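Local coordinates for DNA replication and repair protein RecF (Caldanaerobacter subterraneus subsp. tengcongensis, PDB 5Z69), which binds ATP and probably single-stranded DNA, and takes part, as a recombination mediator of the RecFOR pathway, in DNA repair, replication and the SOS response, at residues Leu121-Ser126 and Glu315-Leu320; Phe125-Ile130 and Leu321-Ser326; Lys217-Ile222 and Ala298-Leu303. One frame throughout, in Å; residues are numbered along the deposited sequence. Where two conformers were deposited one is given.

Contact 1: residues Leu121-Ser126 and Glu315-Leu320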
loop_
_atom_site.group_PDB
_atom_site.type_symbol
_atom_site.label_atom_id
_atom_site.label_comp_id
_atom_site.label_asym_id
_atom_site.label_seq_id
_atom_site.Cartn_x
_atom_site.Cartn_y
_atom_site.Cartn_z
ATOM N N LEU A 121 10.814 -13.290 -29.135
ATOM C CA LEU A 121 10.547 -13.390 -27.679
ATOM C C LEU A 121 11.683 -14.041 -26.913
ATOM O O LEU A 121 12.140 -15.134 -27.256
ATOM C CB LEU A 121 9.268 -14.189 -27.407
ATOM C CG LEU A 121 8.012 -13.629 -28.071
ATOM C CD1 LEU A 121 6.849 -14.593 -27.975
ATOM C CD2 LEU A 121 7.692 -12.319 -27.366
ATOM N N THR A 122 12.117 -13.357 -25.862
ATOM C CA THR A 122 13.112 -13.871 -24.942
ATOM C C THR A 122 12.605 -13.699 -23.510
ATOM O O THR A 122 11.736 -12.878 -23.250
ATOM C CB THR A 122 14.467 -13.116 -25.054
ATOM O OG1 THR A 122 14.202 -11.713 -25.024
ATOM C CG2 THR A 122 15.229 -13.469 -26.351
ATOM N N VAL A 123 13.142 -14.491 -22.592
ATOM C CA VAL A 123 13.038 -14.198 -21.163
ATOM C C VAL A 123 14.454 -14.224 -20.626
ATOM O O VAL A 123 15.197 -15.165 -20.902
ATOM C CB VAL A 123 12.171 -15.223 -20.411
ATOM C CG1 VAL A 123 12.114 -14.888 -18.901
ATOM C CG2 VAL A 123 10.785 -15.261 -21.022
ATOM N N ILE A 124 14.838 -13.190 -19.891
ATOM C CA ILE A 124 16.204 -13.111 -19.406
ATOM C C ILE A 124 16.201 -13.238 -17.892
ATOM O O ILE A 124 15.449 -12.554 -17.212
ATOM C CB ILE A 124 16.900 -11.792 -19.843
ATOM C CG1 ILE A 124 18.283 -11.678 -19.206
ATOM C CG2 ILE A 124 16.030 -10.561 -19.535
ATOM C CD1 ILE A 124 19.256 -10.860 -20.046
ATOM N N PHE A 125 17.034 -14.146 -17.395
ATOM C CA PHE A 125 17.179 -14.408 -15.970
ATOM C C PHE A 125 18.525 -13.847 -15.591
ATOM O O PHE A 125 19.516 -14.178 -16.218
ATOM C CB PHE A 125 17.130 -15.909 -15.645
ATOM C CG PHE A 125 15.855 -16.602 -16.054
ATOM C CD1 PHE A 125 15.609 -16.929 -17.389
ATOM C CD2 PHE A 125 14.914 -16.968 -15.093
ATOM C CE1 PHE A 125 14.429 -17.593 -17.750
ATOM C CE2 PHE A 125 13.739 -17.625 -15.449
ATOM C CZ PHE A 125 13.496 -17.934 -16.776
ATOM N N SER A 126 18.552 -13.011 -14.559
ATOM C CA SER A 126 19.746 -12.269 -14.165
ATOM C C SER A 126 19.760 -12.130 -12.638
ATOM O O SER A 126 18.701 -12.135 -12.022
ATOM C CB SER A 126 19.758 -10.896 -14.841
ATOM O OG SER A 126 20.886 -10.142 -14.460
ATOM N N GLU A 315 3.781 -18.977 -28.355
ATOM C CA GLU A 315 5.149 -19.154 -28.810
ATOM C C GLU A 315 6.045 -19.665 -27.691
ATOM O O GLU A 315 5.807 -19.399 -26.509
ATOM C CB GLU A 315 5.714 -17.822 -29.349
ATOM C CG GLU A 315 4.902 -17.176 -30.465
ATOM C CD GLU A 315 5.524 -17.363 -31.855
ATOM O OE1 GLU A 315 4.984 -16.768 -32.817
ATOM O OE2 GLU A 315 6.535 -18.105 -32.008
ATOM N N LYS A 316 7.097 -20.382 -28.054
ATOM C CA LYS A 316 8.120 -20.727 -27.071
ATOM C C LYS A 316 9.343 -19.820 -27.244
ATOM O O LYS A 316 9.983 -19.813 -28.319
ATOM C CB LYS A 316 8.528 -22.197 -27.196
ATOM C CG LYS A 316 9.584 -22.640 -26.190
ATOM C CD LYS A 316 9.910 -24.141 -26.306
ATOM C CE LYS A 316 8.774 -25.017 -25.840
ATOM N NZ LYS A 316 8.580 -24.888 -24.360
ATOM N N PRO A 317 9.670 -19.054 -26.196
ATOM C CA PRO A 317 10.724 -18.036 -26.284
ATOM C C PRO A 317 12.117 -18.597 -26.168
ATOM O O PRO A 317 12.302 -19.757 -25.783
ATOM C CB PRO A 317 10.439 -17.137 -25.083
ATOM C CG PRO A 317 9.829 -18.061 -24.090
ATOM C CD PRO A 317 8.962 -18.987 -24.899
ATOM N N VAL A 318 13.094 -17.762 -26.505
ATOM C CA VAL A 318 14.485 -18.073 -26.267
ATOM C C VAL A 318 14.823 -17.691 -24.828
ATOM O O VAL A 318 14.343 -16.683 -24.331
ATOM C CB VAL A 318 15.403 -17.328 -27.265
ATOM C CG1 VAL A 318 16.839 -17.449 -26.816
ATOM C CG2 VAL A 318 15.196 -17.899 -28.712
ATOM N N LEU A 319 15.660 -18.479 -24.166
ATOM C CA LEU A 319 15.989 -18.213 -22.774
ATOM C C LEU A 319 17.397 -17.612 -22.660
ATOM O O LEU A 319 18.356 -18.143 -23.231
ATOM C CB LEU A 319 15.844 -19.513 -21.947
ATOM C CG LEU A 319 14.452 -19.852 -21.397
ATOM C CD1 LEU A 319 13.320 -19.429 -22.295
ATOM C CD2 LEU A 319 14.327 -21.329 -21.044
ATOM N N LEU A 320 17.519 -16.499 -21.938
ATOM C CA LEU A 320 18.810 -15.879 -21.661
ATOM C C LEU A 320 19.177 -15.950 -20.160
ATOM O O LEU A 320 18.451 -15.407 -19.302
ATOM C CB LEU A 320 18.792 -14.422 -22.150
ATOM C CG LEU A 320 18.328 -14.260 -23.615
ATOM C CD1 LEU A 320 18.251 -12.789 -23.920
ATOM C CD2 LEU A 320 19.257 -14.977 -24.539
#

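Contact 2: residues Phe125-Ile130 and Leu321-Ser326. With AGS (phosphothiophosphoric acid-adenylate ester), chain C.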
loop_
_atom_site.group_PDB
_atom_site.type_symbol
_atom_site.label_atom_id
_atom_site.label_comp_id
_atom_site.label_asym_id
_atom_site.label_seq_id
_atom_site.Cartn_x
_atom_site.Cartn_y
_atom_site.Cartn_z
ATOM N N PHE A 125 17.034 -14.146 -17.395
ATOM C CA PHE A 125 17.179 -14.408 -15.970
ATOM C C PHE A 125 18.525 -13.847 -15.591
ATOM O O PHE A 125 19.516 -14.178 -16.218
ATOM C CB PHE A 125 17.130 -15.909 -15.645
ATOM C CG PHE A 125 15.855 -16.602 -16.054
ATOM C CD1 PHE A 125 15.609 -16.929 -17.389
ATOM C CD2 PHE A 125 14.914 -16.968 -15.093
ATOM C CE1 PHE A 125 14.429 -17.593 -17.750
ATOM C CE2 PHE A 125 13.739 -17.625 -15.449
ATOM C CZ PHE A 125 13.496 -17.934 -16.776
ATOM N N SER A 126 18.552 -13.011 -14.559
ATOM C CA SER A 126 19.746 -12.269 -14.165
ATOM C C SER A 126 19.760 -12.130 -12.638
ATOM O O SER A 126 18.701 -12.135 -12.022
ATOM C CB SER A 126 19.758 -10.896 -14.841
ATOM O OG SER A 126 20.886 -10.142 -14.460
ATOM N N PRO A 127 20.954 -12.027 -12.025
ATOM C CA PRO A 127 21.008 -11.858 -10.562
ATOM C C PRO A 127 20.231 -10.632 -10.082
ATOM O O PRO A 127 19.595 -10.682 -9.026
ATOM C CB PRO A 127 22.504 -11.705 -10.277
ATOM C CG PRO A 127 23.181 -12.419 -11.429
ATOM C CD PRO A 127 22.299 -12.153 -12.619
ATOM N N GLU A 128 20.244 -9.566 -10.873
ATOM C CA GLU A 128 19.528 -8.341 -10.526
ATOM C C GLU A 128 18.009 -8.497 -10.440
ATOM O O GLU A 128 17.310 -7.545 -10.102
ATOM C CB GLU A 128 19.852 -7.236 -11.535
ATOM C CG GLU A 128 21.225 -6.617 -11.348
ATOM C CD GLU A 128 22.343 -7.538 -11.791
ATOM O OE1 GLU A 128 23.472 -7.397 -11.267
ATOM O OE2 GLU A 128 22.091 -8.401 -12.665
ATOM N N ASP A 129 17.486 -9.677 -10.753
ATOM C CA ASP A 129 16.048 -9.878 -10.664
ATOM C C ASP A 129 15.596 -9.765 -9.198
ATOM O O ASP A 129 14.467 -9.371 -8.928
ATOM C CB ASP A 129 15.646 -11.228 -11.276
ATOM C CG ASP A 129 15.841 -11.256 -12.810
ATOM O OD1 ASP A 129 15.809 -10.183 -13.448
ATOM O OD2 ASP A 129 16.021 -12.347 -13.372
ATOM N N ILE A 130 16.489 -10.074 -8.262
ATOM C CA ILE A 130 16.170 -9.947 -6.838
ATOM C C ILE A 130 15.828 -8.495 -6.458
ATOM O O ILE A 130 15.155 -8.246 -5.456
ATOM C CB ILE A 130 17.328 -10.461 -5.933
ATOM C CG1 ILE A 130 16.796 -10.784 -4.531
ATOM C CG2 ILE A 130 18.482 -9.461 -5.890
ATOM C CD1 ILE A 130 17.852 -10.802 -3.457
ATOM N N LEU A 321 20.280 -16.627 -19.856
ATOM C CA LEU A 321 20.665 -16.853 -18.462
ATOM C C LEU A 321 21.989 -16.164 -18.181
ATOM O O LEU A 321 23.053 -16.656 -18.565
ATOM C CB LEU A 321 20.764 -18.350 -18.163
ATOM C CG LEU A 321 19.441 -19.055 -17.839
ATOM C CD1 LEU A 321 18.526 -19.039 -19.053
ATOM C CD2 LEU A 321 19.664 -20.493 -17.376
ATOM N N ASP A 322 21.919 -15.001 -17.546
ATOM C CA ASP A 322 23.124 -14.206 -17.353
ATOM C C ASP A 322 23.678 -14.387 -15.963
ATOM O O ASP A 322 23.103 -13.892 -15.014
ATOM C CB ASP A 322 22.850 -12.726 -17.599
ATOM C CG ASP A 322 24.130 -11.908 -17.706
ATOM O OD1 ASP A 322 25.198 -12.495 -17.977
ATOM O OD2 ASP A 322 24.068 -10.678 -17.538
ATOM N N ASP A 323 24.807 -15.079 -15.862
ATOM C CA ASP A 323 25.543 -15.182 -14.607
ATOM C C ASP A 323 24.642 -15.709 -13.495
ATOM O O ASP A 323 24.608 -15.163 -12.399
ATOM C CB ASP A 323 26.145 -13.818 -14.230
ATOM C CG ASP A 323 27.058 -13.891 -13.019
ATOM O OD1 ASP A 323 27.630 -14.976 -12.762
ATOM O OD2 ASP A 323 27.197 -12.860 -12.320
ATOM N N VAL A 324 23.903 -16.772 -13.792
ATOM C CA VAL A 324 22.961 -17.324 -12.831
ATOM C C VAL A 324 23.212 -18.825 -12.687
ATOM O O VAL A 324 22.520 -19.527 -11.955
ATOM C CB VAL A 324 21.491 -17.015 -13.251
ATOM C CG1 VAL A 324 21.070 -17.818 -14.477
ATOM C CG2 VAL A 324 20.525 -17.212 -12.091
ATOM N N MET A 325 24.247 -19.309 -13.362
ATOM C CA MET A 325 24.557 -20.731 -13.340
ATOM C C MET A 325 25.806 -21.033 -12.514
ATOM O O MET A 325 26.264 -22.169 -12.477
ATOM C CB MET A 325 24.730 -21.265 -14.765
ATOM C CG MET A 325 23.947 -22.543 -15.055
ATOM S SD MET A 325 22.179 -22.349 -14.725
ATOM C CE MET A 325 21.585 -23.967 -15.217
ATOM N N SER A 326 26.359 -20.020 -11.860
ATOM C CA SER A 326 27.442 -20.243 -10.913
ATOM C C SER A 326 26.842 -20.802 -9.617
ATOM O O SER A 326 25.640 -21.041 -9.559
ATOM C CB SER A 326 28.218 -18.946 -10.672
ATOM O OG SER A 326 27.371 -17.815 -10.809
HETATM P PG AGS C . 28.911 -10.650 -16.932
HETATM S S1G AGS C . 28.235 -12.451 -17.276
HETATM O O2G AGS C . 29.967 -10.708 -15.777
HETATM O O3G AGS C . 27.696 -9.803 -16.440
HETATM P PB AGS C . 31.104 -9.726 -18.459
HETATM O O1B AGS C . 31.702 -10.548 -19.552
HETATM O O2B AGS C . 31.806 -9.978 -17.113
HETATM O O3B AGS C . 29.533 -10.029 -18.251
HETATM P PA AGS C . 30.561 -7.356 -19.875
HETATM O O1A AGS C . 29.994 -8.321 -20.925
HETATM O O2A AGS C . 29.606 -6.474 -19.132
HETATM O O3A AGS C . 31.380 -8.193 -18.789
HETATM O "O5'" AGS C . 31.676 -6.484 -20.512
HETATM C "C5'" AGS C . 31.703 -5.109 -20.250
HETATM C "C4'" AGS C . 33.089 -4.687 -20.630
HETATM O "O4'" AGS C . 33.024 -3.888 -21.832
HETATM C "C3'" AGS C . 33.780 -3.825 -19.578
HETATM O "O3'" AGS C . 35.179 -4.088 -19.560
HETATM C "C2'" AGS C . 33.407 -2.406 -20.015
HETATM O "O2'" AGS C . 34.386 -1.444 -19.634
HETATM C "C1'" AGS C . 33.360 -2.546 -21.542
HETATM N N9 AGS C . 32.391 -1.671 -22.182
HETATM C C8 AGS C . 31.145 -1.318 -21.721
HETATM N N7 AGS C . 30.505 -0.486 -22.503
HETATM C C5 AGS C . 31.380 -0.276 -23.554
HETATM C C6 AGS C . 31.303 0.511 -24.720
HETATM N N6 AGS C . 30.237 1.252 -25.038
HETATM N N1 AGS C . 32.367 0.516 -25.553
HETATM C C2 AGS C . 33.431 -0.230 -25.239
HETATM N N3 AGS C . 33.622 -1.010 -24.172
HETATM C C4 AGS C . 32.551 -0.990 -23.368
#

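Contact 3: residues Lys217-Ile222 and Ala298-Leu303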
loop_
_atom_site.group_PDB
_atom_site.type_symbol
_atom_site.label_atom_id
_atom_site.label_comp_id
_atom_site.label_asym_id
_atom_site.label_seq_id
_atom_site.Cartn_x
_atom_site.Cartn_y
_atom_site.Cartn_z
ATOM N N LYS A 217 2.140 -21.767 -7.516
ATOM C CA LYS A 217 2.464 -23.108 -7.960
ATOM C C LYS A 217 3.971 -23.346 -7.823
ATOM O O LYS A 217 4.393 -24.325 -7.222
ATOM C CB LYS A 217 1.990 -23.320 -9.404
ATOM C CG LYS A 217 2.067 -24.754 -9.926
ATOM C CD LYS A 217 3.405 -25.076 -10.600
ATOM C CE LYS A 217 3.739 -24.087 -11.717
ATOM N NZ LYS A 217 2.831 -24.183 -12.900
ATOM N N PHE A 218 4.785 -22.444 -8.366
ATOM C CA PHE A 218 6.237 -22.636 -8.339
ATOM C C PHE A 218 6.810 -22.576 -6.919
ATOM O O PHE A 218 7.646 -23.401 -6.543
ATOM C CB PHE A 218 6.935 -21.602 -9.232
ATOM C CG PHE A 218 6.802 -21.884 -10.703
ATOM C CD1 PHE A 218 7.438 -22.979 -11.271
ATOM C CD2 PHE A 218 6.049 -21.056 -11.525
ATOM C CE1 PHE A 218 7.322 -23.245 -12.626
ATOM C CE2 PHE A 218 5.927 -21.324 -12.880
ATOM C CZ PHE A 218 6.561 -22.422 -13.426
ATOM N N LEU A 219 6.355 -21.601 -6.142
ATOM C CA LEU A 219 6.811 -21.426 -4.767
ATOM C C LEU A 219 6.507 -22.651 -3.903
ATOM O O LEU A 219 7.357 -23.108 -3.134
ATOM C CB LEU A 219 6.167 -20.181 -4.156
ATOM C CG LEU A 219 6.560 -19.865 -2.717
ATOM C CD1 LEU A 219 8.043 -19.532 -2.634
ATOM C CD2 LEU A 219 5.716 -18.730 -2.162
ATOM N N MET A 220 5.299 -23.189 -4.044
ATOM C CA MET A 220 4.868 -24.311 -3.219
ATOM C C MET A 220 5.663 -25.567 -3.555
ATOM O O MET A 220 5.702 -26.512 -2.770
ATOM C CB MET A 220 3.367 -24.568 -3.396
ATOM C CG MET A 220 2.721 -25.394 -2.281
ATOM S SD MET A 220 2.918 -24.675 -0.627
ATOM C CE MET A 220 1.673 -25.571 0.300
ATOM N N GLU A 221 6.305 -25.568 -4.720
ATOM C CA GLU A 221 7.042 -26.740 -5.184
ATOM C C GLU A 221 8.478 -26.786 -4.669
ATOM O O GLU A 221 9.003 -27.866 -4.406
ATOM C CB GLU A 221 7.065 -26.798 -6.716
ATOM C CG GLU A 221 5.709 -26.981 -7.392
ATOM C CD GLU A 221 4.978 -28.222 -6.933
ATOM O OE1 GLU A 221 5.630 -29.281 -6.787
ATOM O OE2 GLU A 221 3.750 -28.135 -6.708
ATOM N N ILE A 222 9.121 -25.630 -4.532
ATOM C CA ILE A 222 10.539 -25.610 -4.175
ATOM C C ILE A 222 10.846 -25.071 -2.771
ATOM O O ILE A 222 11.983 -25.160 -2.303
ATOM C CB ILE A 222 11.351 -24.783 -5.190
ATOM C CG1 ILE A 222 10.876 -23.333 -5.203
ATOM C CG2 ILE A 222 11.243 -25.386 -6.586
ATOM C CD1 ILE A 222 11.735 -22.434 -6.064
ATOM N N ALA A 298 12.297 -14.330 -6.492
ATOM C CA ALA A 298 12.714 -13.798 -7.784
ATOM C C ALA A 298 12.624 -14.874 -8.861
ATOM O O ALA A 298 12.146 -14.619 -9.968
ATOM C CB ALA A 298 14.116 -13.262 -7.704
ATOM N N LEU A 299 13.081 -16.077 -8.515
ATOM C CA LEU A 299 13.084 -17.216 -9.428
ATOM C C LEU A 299 11.666 -17.593 -9.846
ATOM O O LEU A 299 11.389 -17.802 -11.034
ATOM C CB LEU A 299 13.787 -18.415 -8.778
ATOM C CG LEU A 299 13.836 -19.729 -9.564
ATOM C CD1 LEU A 299 14.352 -19.481 -10.961
ATOM C CD2 LEU A 299 14.714 -20.763 -8.879
ATOM N N CYS A 300 10.775 -17.675 -8.859
ATOM C CA CYS A 300 9.366 -17.992 -9.088
ATOM C C CYS A 300 8.678 -16.932 -9.950
ATOM O O CYS A 300 7.860 -17.247 -10.809
ATOM C CB CYS A 300 8.625 -18.117 -7.751
ATOM S SG CYS A 300 9.069 -19.570 -6.758
ATOM N N LEU A 301 8.989 -15.671 -9.663
ATOM C CA LEU A 301 8.501 -14.549 -10.449
ATOM C C LEU A 301 8.866 -14.714 -11.932
ATOM O O LEU A 301 8.022 -14.547 -12.813
ATOM C CB LEU A 301 9.081 -13.246 -9.903
ATOM C CG LEU A 301 8.722 -11.971 -10.653
ATOM C CD1 LEU A 301 7.292 -11.561 -10.342
ATOM C CD2 LEU A 301 9.708 -10.857 -10.321
ATOM N N LYS A 302 10.123 -15.063 -12.192
ATOM C CA LYS A 302 10.618 -15.176 -13.575
ATOM C C LYS A 302 10.117 -16.463 -14.238
ATOM O O LYS A 302 9.780 -16.474 -15.426
ATOM C CB LYS A 302 12.148 -15.116 -13.607
ATOM C CG LYS A 302 12.760 -13.823 -13.022
ATOM C CD LYS A 302 12.424 -12.581 -13.851
ATOM C CE LYS A 302 13.042 -12.711 -15.255
ATOM N NZ LYS A 302 12.836 -11.509 -16.144
ATOM N N LEU A 303 10.066 -17.547 -13.469
ATOM C CA LEU A 303 9.481 -18.789 -13.958
ATOM C C LEU A 303 8.038 -18.548 -14.390
ATOM O O LEU A 303 7.586 -19.092 -15.390
ATOM C CB LEU A 303 9.552 -19.888 -12.889
ATOM C CG LEU A 303 10.928 -20.525 -12.670
ATOM C CD1 LEU A 303 10.866 -21.561 -11.555
ATOM C CD2 LEU A 303 11.445 -21.155 -13.962
#

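Contact 1: residues Leu121-Ser126 and Glu315-Leu320
Val-123 and Leu-320 lie at the heart of a parallel strand pairing in which 122-125 is outermost, within this chain, of the mixed sheet of the P-loop NTPase fold. Val-318 N donates to Leu-121 O (2.9 Å), beside which Leu-121 CB packs 3.9 Å from Pro-317 CB. Val-123 N donates to Val-318 O (3.0 Å) and Val-123 O accepts from Leu-320 N (2.9 Å), the alternation proper to parallel strands. Leu-320 O also takes Phe-125 N at 2.7 Å, while the CA-H of Ile-124 and the Phe-125 ring edge approach it.

Packing is close on the face of Thr-122, Ile-124 and Leu-320. Leu-320 CG stands anti to its carbonyl carbon (chi1 -52°), and CD1 lies 3.9 Å from Thr-122 CG2. Ile-124 CB sits 4.0 Å from Leu-320 CB, and helix 43-55 covers this layer. The other face is looser, Phe-125 CE1 coming only to 4.3 Å from Leu-319 CG, with helix 291-313 supplying neighbours. The partly exposed Lys-316 lies outside the contact, its amine paired with Glu-310.

Backbone bonds thus fix the register between mostly apolar faces, Thr-122 OG1 turning to Ser-54 and Arg-51, and add edge strand 122-125 to 318-321, which runs on to Asp-322 at the nucleotide.

Contact 2: residues Phe125-Ile130 and Leu321-Ser326
Phe-125 O receives the backbone N-H of Asp-322 at 2.9 Å, and this bond closes the parallel pairing at its last bridge, Phe-125 with Leu-321. On the same side of the backbone as the ring, Phe-125 CD1 touches Leu-321 CD1 at 4.0 Å, the two side chains running side by side. Beyond them the Pro-127 ring lies against two carbonyls of the other segment: CD is 3.1 Å from Asp-322 O and CG 3.2 Å from Asp-323 O.

Asp-322 CG is anti to its backbone N (chi1 -167°), a setting that carries CG toward the bound nucleotide analogue; OD1 lies 3.1 Å from the thiophosphate sulfur S1G. Asp-323 meets the same sulfur through its CB alone.

The second shell steadies both loops. Ser-126 N donates to Asp-129 OD2 (2.9 Å) from above the carboxylate plane, and Ser-126 OG gives its hydrogen to Glu-128 OE2 (2.8 Å), a turn tied by its own side chains. Across from it, Thr-348 OG1 bonds both Asp-322 OD1 and Asp-323 N, while Ser-44 of the predicted ATP-binding loop touches Asp-322.

Following a hydrophobic strand, the Asp-Asp pair fits the Walker B motif of P-loop ATPases. With its backbone anchored to Phe-125 and its carboxylate bonded to Thr-348, Asp-322 is held beside the terminal thiophosphate, as expected of a Walker B acid.

Contact 3: residues Lys217-Ile222 and Ala298-Leu303
Leu-303 presses its CB onto the middle of the Phe-218 ring, 3.7 Å from the centroid and only 4° off the ring normal, a CH-pi contact of textbook directness. Lys-217 CE covers the opposite face, 3.5 Å above the plane, so the ring is sandwiched between an aliphatic neighbour on its own helix and one on the facing helix. Leu-303 CD1 adds a touch on Phe-218 CD1 at 3.7 Å.

The second bump is sulfur. Cys-300 SG, anti to its carbonyl carbon (chi1 -70°), drops into a hollow lined by Phe-218 CB at 3.8 Å, Leu-219 CB at 3.9 Å, Ile-222 CD1 at 4.0 Å and, nearest, the backbone N of Leu-219 at 3.4 Å. An alanine in place of Phe-218 would keep the CB beside that sulfur but would probably open a gap between Leu-303 CB and Lys-217 CE. Ile-222 CD1 also approaches Leu-299 CD2, more loosely.

Helix 186-222 thus packs obliquely on helix 291-313, the segments at 137° and the closest approach of their axes 9.2 Å. Lys-217 NZ pairs with Glu-307, binding the helices again farther along. Elsewhere on helix 291-313, Leu-301 packs against Leu-211 and Met-215 of helix 186-222 and Tyr-143 of helix 137-151, while Lys-302 reaches strand 122-125.

How the contacts relate
Contacts 1 and 2 form one continuous pairing: they share Phe-125 and Ser-126, their centres lie 13 Å apart, and the strands of contact 1 run straight into the loops of contact 2. The nucleotide analogue touches contact 2 directly, whereas in contact 1 the side chain of Ile-124 stays about 9 Å from it. Contact 3 lies farther back, 16 Å and 15 Å from the centres of contacts 1 and 2, yet Lys-302 of its second segment touches both. Its NZ makes a weak hydrogen bond to Ile-124 O (3.0 Å), its CB packs on Phe-125 CE2 (3.5 Å), and its CE lies 3.5 Å from Asp-129 OD2. Helix 291-313 thus connects helix 186-222 with the sheet whose loops hold the nucleotide.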